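PDB 6RGN: DUF3120 domain-containing protein from Bordetella pertussis, which is a type III secretion effector whose N-terminal domain, the part described here, targets membranes and probably binds the phosphoinositide PIP2. Local coordinates for residues L54-V66 / V81-D93. Sequence-based numbering, arbitrary orientation.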
loop_
_atom_site.group_PDB
_atom_site.type_symbol
_atom_site.label_atom_id
_atom_site.label_comp_id
_atom_site.label_asym_id
_atom_site.label_seq_id
_atom_site.Cartn_x
_atom_site.Cartn_y
_atom_site.Cartn_z
ATOM N N LEU A 54 0.815 -0.431 9.331
ATOM C CA LEU A 54 0.087 -0.610 8.071
ATOM C C LEU A 54 0.705 -1.711 7.198
ATOM O O LEU A 54 -0.046 -2.235 6.322
ATOM C CB LEU A 54 -0.016 0.711 7.316
ATOM C CG LEU A 54 -0.987 1.729 7.907
ATOM C CD1 LEU A 54 -1.000 2.982 7.057
ATOM C CD2 LEU A 54 -2.399 1.158 8.030
ATOM N N LEU A 55 1.973 -2.087 7.393
ATOM C CA LEU A 55 2.512 -3.209 6.611
ATOM C C LEU A 55 2.938 -4.365 7.511
ATOM O O LEU A 55 3.541 -5.317 6.964
ATOM C CB LEU A 55 3.670 -2.711 5.768
ATOM C CG LEU A 55 3.268 -1.765 4.633
ATOM C CD1 LEU A 55 4.540 -1.185 4.076
ATOM C CD2 LEU A 55 2.479 -2.532 3.599
ATOM N N GLU A 56 2.639 -4.301 8.797
ATOM C CA GLU A 56 2.697 -5.469 9.705
ATOM C C GLU A 56 1.874 -6.574 9.050
ATOM O O GLU A 56 0.809 -6.277 8.504
ATOM C CB GLU A 56 2.200 -5.102 11.098
ATOM C CG GLU A 56 3.354 -4.703 11.993
ATOM C CD GLU A 56 3.043 -3.888 13.234
ATOM O OE1 GLU A 56 1.983 -4.139 13.894
ATOM O OE2 GLU A 56 3.891 -2.994 13.555
ATOM N N PRO A 57 2.384 -7.833 9.002
ATOM C CA PRO A 57 1.821 -8.833 8.107
ATOM C C PRO A 57 0.349 -9.131 8.330
ATOM O O PRO A 57 -0.293 -9.260 7.328
ATOM C CB PRO A 57 2.695 -10.064 8.372
ATOM C CG PRO A 57 3.998 -9.400 8.575
ATOM C CD PRO A 57 3.670 -8.291 9.565
ATOM N N ASN A 58 -0.143 -9.101 9.566
ATOM C CA ASN A 58 -1.564 -9.343 9.865
ATOM C C ASN A 58 -2.462 -8.118 9.656
ATOM O O ASN A 58 -3.647 -8.312 9.768
ATOM C CB ASN A 58 -1.719 -9.875 11.291
ATOM C CG ASN A 58 -1.197 -11.287 11.382
ATOM O OD1 ASN A 58 -0.999 -11.928 10.327
ATOM N ND2 ASN A 58 -0.909 -11.772 12.596
ATOM N N ASN A 59 -1.931 -6.922 9.439
ATOM C CA ASN A 59 -2.714 -5.662 9.431
ATOM C C ASN A 59 -3.550 -5.571 8.140
ATOM O O ASN A 59 -3.027 -5.891 7.080
ATOM C CB ASN A 59 -1.788 -4.456 9.537
ATOM C CG ASN A 59 -2.521 -3.208 9.950
ATOM O OD1 ASN A 59 -3.048 -2.473 9.118
ATOM N ND2 ASN A 59 -2.518 -2.941 11.244
ATOM N N ASP A 60 -4.829 -5.242 8.240
ATOM C CA ASP A 60 -5.752 -5.101 7.083
ATOM C C ASP A 60 -6.283 -3.649 6.973
ATOM O O ASP A 60 -7.217 -3.421 6.201
ATOM C CB ASP A 60 -6.886 -6.115 7.221
ATOM C CG ASP A 60 -6.425 -7.566 7.101
ATOM O OD1 ASP A 60 -5.542 -7.828 6.290
ATOM O OD2 ASP A 60 -6.922 -8.391 7.854
ATOM N N GLU A 61 -5.751 -2.695 7.745
ATOM C CA GLU A 61 -6.327 -1.324 7.763
ATOM C C GLU A 61 -6.229 -0.662 6.389
ATOM O O GLU A 61 -7.238 -0.087 5.906
ATOM C CB GLU A 61 -5.636 -0.442 8.805
ATOM C CG GLU A 61 -5.925 -0.832 10.221
ATOM C CD GLU A 61 -5.106 0.004 11.202
ATOM O OE1 GLU A 61 -5.220 1.257 11.129
ATOM O OE2 GLU A 61 -4.341 -0.588 12.002
ATOM N N PHE A 62 -5.110 -0.776 5.711
ATOM C CA PHE A 62 -4.949 -0.149 4.381
ATOM C C PHE A 62 -5.967 -0.737 3.394
ATOM O O PHE A 62 -6.775 0.041 2.779
ATOM C CB PHE A 62 -3.554 -0.277 3.772
ATOM C CG PHE A 62 -3.520 0.506 2.483
ATOM C CD1 PHE A 62 -3.605 1.884 2.519
ATOM C CD2 PHE A 62 -3.576 -0.112 1.248
ATOM C CE1 PHE A 62 -3.581 2.642 1.364
ATOM C CE2 PHE A 62 -3.610 0.635 0.071
ATOM C CZ PHE A 62 -3.671 2.023 0.140
ATOM N N VAL A 63 -5.974 -2.059 3.234
ATOM C CA VAL A 63 -6.960 -2.681 2.297
ATOM C C VAL A 63 -8.392 -2.352 2.747
ATOM O O VAL A 63 -9.288 -2.247 1.873
ATOM C CB VAL A 63 -6.721 -4.202 2.104
ATOM C CG1 VAL A 63 -7.786 -4.823 1.232
ATOM C CG2 VAL A 63 -5.369 -4.443 1.422
ATOM N N ARG A 64 -8.716 -2.284 4.027
ATOM C CA ARG A 64 -10.111 -1.869 4.390
ATOM C C ARG A 64 -10.381 -0.440 3.874
ATOM O O ARG A 64 -11.554 -0.130 3.574
ATOM C CB ARG A 64 -10.399 -1.995 5.898
ATOM C CG ARG A 64 -10.635 -3.440 6.329
ATOM C CD ARG A 64 -11.131 -3.669 7.756
ATOM N NE ARG A 64 -10.563 -2.710 8.714
ATOM C CZ ARG A 64 -9.536 -2.949 9.566
ATOM N NH1 ARG A 64 -9.148 -1.987 10.401
ATOM N NH2 ARG A 64 -8.917 -4.119 9.586
ATOM N N SER A 65 -9.390 0.446 3.944
ATOM C CA SER A 65 -9.554 1.903 3.684
ATOM C C SER A 65 -9.848 2.129 2.193
ATOM O O SER A 65 -10.476 3.145 1.865
ATOM C CB SER A 65 -8.345 2.716 4.115
ATOM O OG SER A 65 -7.251 2.525 3.253
ATOM N N VAL A 66 -9.387 1.214 1.327
ATOM C CA VAL A 66 -9.638 1.272 -0.135
ATOM C C VAL A 66 -10.820 0.371 -0.563
ATOM O O VAL A 66 -11.020 0.236 -1.814
ATOM C CB VAL A 66 -8.342 0.981 -0.912
ATOM C CG1 VAL A 66 -7.302 2.009 -0.568
ATOM C CG2 VAL A 66 -7.721 -0.399 -0.710
ATOM N N VAL A 81 -2.186 -2.440 -6.387
ATOM C CA VAL A 81 -1.736 -1.880 -5.097
ATOM C C VAL A 81 -2.054 -2.861 -3.973
ATOM O O VAL A 81 -1.156 -3.057 -3.108
ATOM C CB VAL A 81 -2.359 -0.515 -4.797
ATOM C CG1 VAL A 81 -2.160 -0.154 -3.350
ATOM C CG2 VAL A 81 -1.792 0.528 -5.746
ATOM N N LYS A 82 -3.306 -3.305 -3.881
ATOM C CA LYS A 82 -3.721 -4.185 -2.753
ATOM C C LYS A 82 -2.899 -5.470 -2.786
ATOM O O LYS A 82 -2.362 -5.891 -1.715
ATOM C CB LYS A 82 -5.217 -4.522 -2.782
ATOM C CG LYS A 82 -6.114 -3.296 -2.751
ATOM C CD LYS A 82 -7.576 -3.643 -2.591
ATOM C CE LYS A 82 -8.131 -4.424 -3.746
ATOM N NZ LYS A 82 -9.556 -4.786 -3.520
ATOM N N HIS A 83 -2.709 -6.005 -3.983
ATOM C CA HIS A 83 -1.928 -7.243 -4.140
ATOM C C HIS A 83 -0.488 -7.000 -3.663
ATOM O O HIS A 83 0.103 -7.903 -3.058
ATOM C CB HIS A 83 -1.981 -7.740 -5.583
ATOM C CG HIS A 83 -0.984 -8.815 -5.790
ATOM N ND1 HIS A 83 -1.250 -10.130 -5.549
ATOM C CD2 HIS A 83 0.302 -8.742 -6.191
ATOM C CE1 HIS A 83 -0.168 -10.857 -5.807
ATOM N NE2 HIS A 83 0.807 -10.017 -6.182
ATOM N N ASP A 84 0.108 -5.889 -4.040
ATOM C CA ASP A 84 1.489 -5.578 -3.619
ATOM C C ASP A 84 1.617 -5.384 -2.093
ATOM O O ASP A 84 2.684 -5.737 -1.540
ATOM C CB ASP A 84 1.977 -4.347 -4.346
ATOM C CG ASP A 84 2.257 -4.587 -5.834
ATOM O OD1 ASP A 84 2.201 -5.738 -6.272
ATOM O OD2 ASP A 84 2.562 -3.581 -6.529
ATOM N N VAL A 85 0.654 -4.744 -1.440
ATOM C CA VAL A 85 0.604 -4.664 0.042
ATOM C C VAL A 85 0.694 -6.099 0.599
ATOM O O VAL A 85 1.585 -6.372 1.436
ATOM C CB VAL A 85 -0.649 -3.949 0.589
ATOM C CG1 VAL A 85 -0.673 -4.098 2.102
ATOM C CG2 VAL A 85 -0.628 -2.494 0.195
ATOM N N ARG A 86 -0.160 -6.994 0.123
ATOM C CA ARG A 86 -0.230 -8.393 0.643
ATOM C C ARG A 86 1.060 -9.182 0.331
ATOM O O ARG A 86 1.476 -10.061 1.143
ATOM C CB ARG A 86 -1.370 -9.187 0.015
ATOM C CG ARG A 86 -2.779 -8.623 0.151
ATOM C CD ARG A 86 -3.012 -7.993 1.468
ATOM N NE ARG A 86 -4.389 -8.067 1.964
ATOM C CZ ARG A 86 -4.717 -7.598 3.174
ATOM N NH1 ARG A 86 -5.992 -7.716 3.566
ATOM N NH2 ARG A 86 -3.768 -6.944 3.918
ATOM N N GLN A 87 1.646 -8.949 -0.837
ATOM C CA GLN A 87 2.875 -9.671 -1.220
ATOM C C GLN A 87 3.986 -9.212 -0.259
ATOM O O GLN A 87 4.763 -10.058 0.179
ATOM C CB GLN A 87 3.204 -9.460 -2.710
ATOM C CG GLN A 87 4.150 -10.514 -3.257
ATOM C CD GLN A 87 3.479 -11.858 -3.386
ATOM O OE1 GLN A 87 2.444 -11.964 -4.030
ATOM N NE2 GLN A 87 4.047 -12.877 -2.774
ATOM N N PHE A 88 4.138 -7.912 -0.018
ATOM C CA PHE A 88 5.180 -7.433 0.915
ATOM C C PHE A 88 4.986 -8.092 2.294
ATOM O O PHE A 88 5.934 -8.656 2.808
ATOM C CB PHE A 88 5.271 -5.920 0.901
ATOM C CG PHE A 88 6.342 -5.420 1.829
ATOM C CD1 PHE A 88 7.685 -5.650 1.584
ATOM C CD2 PHE A 88 5.977 -4.764 2.973
ATOM C CE1 PHE A 88 8.641 -5.185 2.461
ATOM C CE2 PHE A 88 6.930 -4.334 3.865
ATOM C CZ PHE A 88 8.274 -4.561 3.615
ATOM N N GLN A 89 3.753 -8.089 2.806
ATOM C CA GLN A 89 3.356 -8.688 4.103
ATOM C C GLN A 89 3.691 -10.171 4.131
ATOM O O GLN A 89 4.160 -10.660 5.188
ATOM C CB GLN A 89 1.844 -8.545 4.314
ATOM C CG GLN A 89 1.500 -7.132 4.738
ATOM C CD GLN A 89 0.022 -6.886 4.895
ATOM O OE1 GLN A 89 -0.800 -7.396 4.110
ATOM N NE2 GLN A 89 -0.334 -6.202 5.979
ATOM N N ALA A 90 3.454 -10.870 3.019
ATOM C CA ALA A 90 3.540 -12.344 2.955
ATOM C C ALA A 90 4.911 -12.829 3.460
ATOM O O ALA A 90 4.924 -13.780 4.236
ATOM C CB ALA A 90 3.271 -12.802 1.548
ATOM N N SER A 91 5.994 -12.113 3.126
ATOM C CA SER A 91 7.391 -12.458 3.547
ATOM C C SER A 91 7.670 -12.009 4.987
ATOM O O SER A 91 8.678 -12.434 5.551
ATOM C CB SER A 91 8.409 -11.880 2.642
ATOM O OG SER A 91 8.174 -10.497 2.557
ATOM N N GLY A 92 6.746 -11.334 5.641
ATOM C CA GLY A 92 7.052 -10.727 6.931
ATOM C C GLY A 92 7.993 -9.561 6.657
ATOM O O GLY A 92 8.919 -9.405 7.375
ATOM N N ASP A 93 7.684 -8.772 5.636
ATOM C CA ASP A 93 8.237 -7.422 5.399
ATOM C C ASP A 93 9.731 -7.502 5.078
ATOM O O ASP A 93 10.462 -6.514 5.425
ATOM C CB ASP A 93 8.014 -6.515 6.622
ATOM C CG ASP A 93 6.567 -6.426 7.045
ATOM O OD1 ASP A 93 5.699 -6.312 6.148
ATOM O OD2 ASP A 93 6.293 -6.647 8.236
HETATM O O HOH W 1 -10.712 -2.101 -3.007
#
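P57 and Q89 bring the two backbones to 4.3 Å between their CA atoms, whereas the short helix 61-65 runs antiparallel to helix 81-90 (171°), their axes 10.4 Å apart at closest approach. In the close part, the amide of Q89 bridges two carbonyls of a turn. Extended beyond CG, Q89 sends NE2 into the type I turn E56-N59, where it donates a nearly straight bond to N59 O (2.9 Å, 165°) on an in-plane lone pair and a weak one to E56 O. Q89 OE1 in turn accepts from R86 NH2, a bond within the helix that should limit rotation of the guanidinium. R86, bent at chi2 and chi3, carries that group back to V63, whose CG2 lies over the centre of one face, 3.7 Å from CZ. At the guanidinium edge D60 OD1 forms a salt bridge with NH1 (2.8 Å), the carboxylate turned 72° from the guanidinium plane. In this helical membrane-targeting domain, the contact lays the N-terminal segment on helix 76-90, whose V81 and V85 also touch helix 96-112. L55 CD2 meets V85 CG1 at 3.8 Å, and its CD1 reaches F88 CE2. F62, its chi1 trans, brings its ring obliquely against V81 CG1 and V85 CG2. Farther along, one water joins V66 O to K82 NZ.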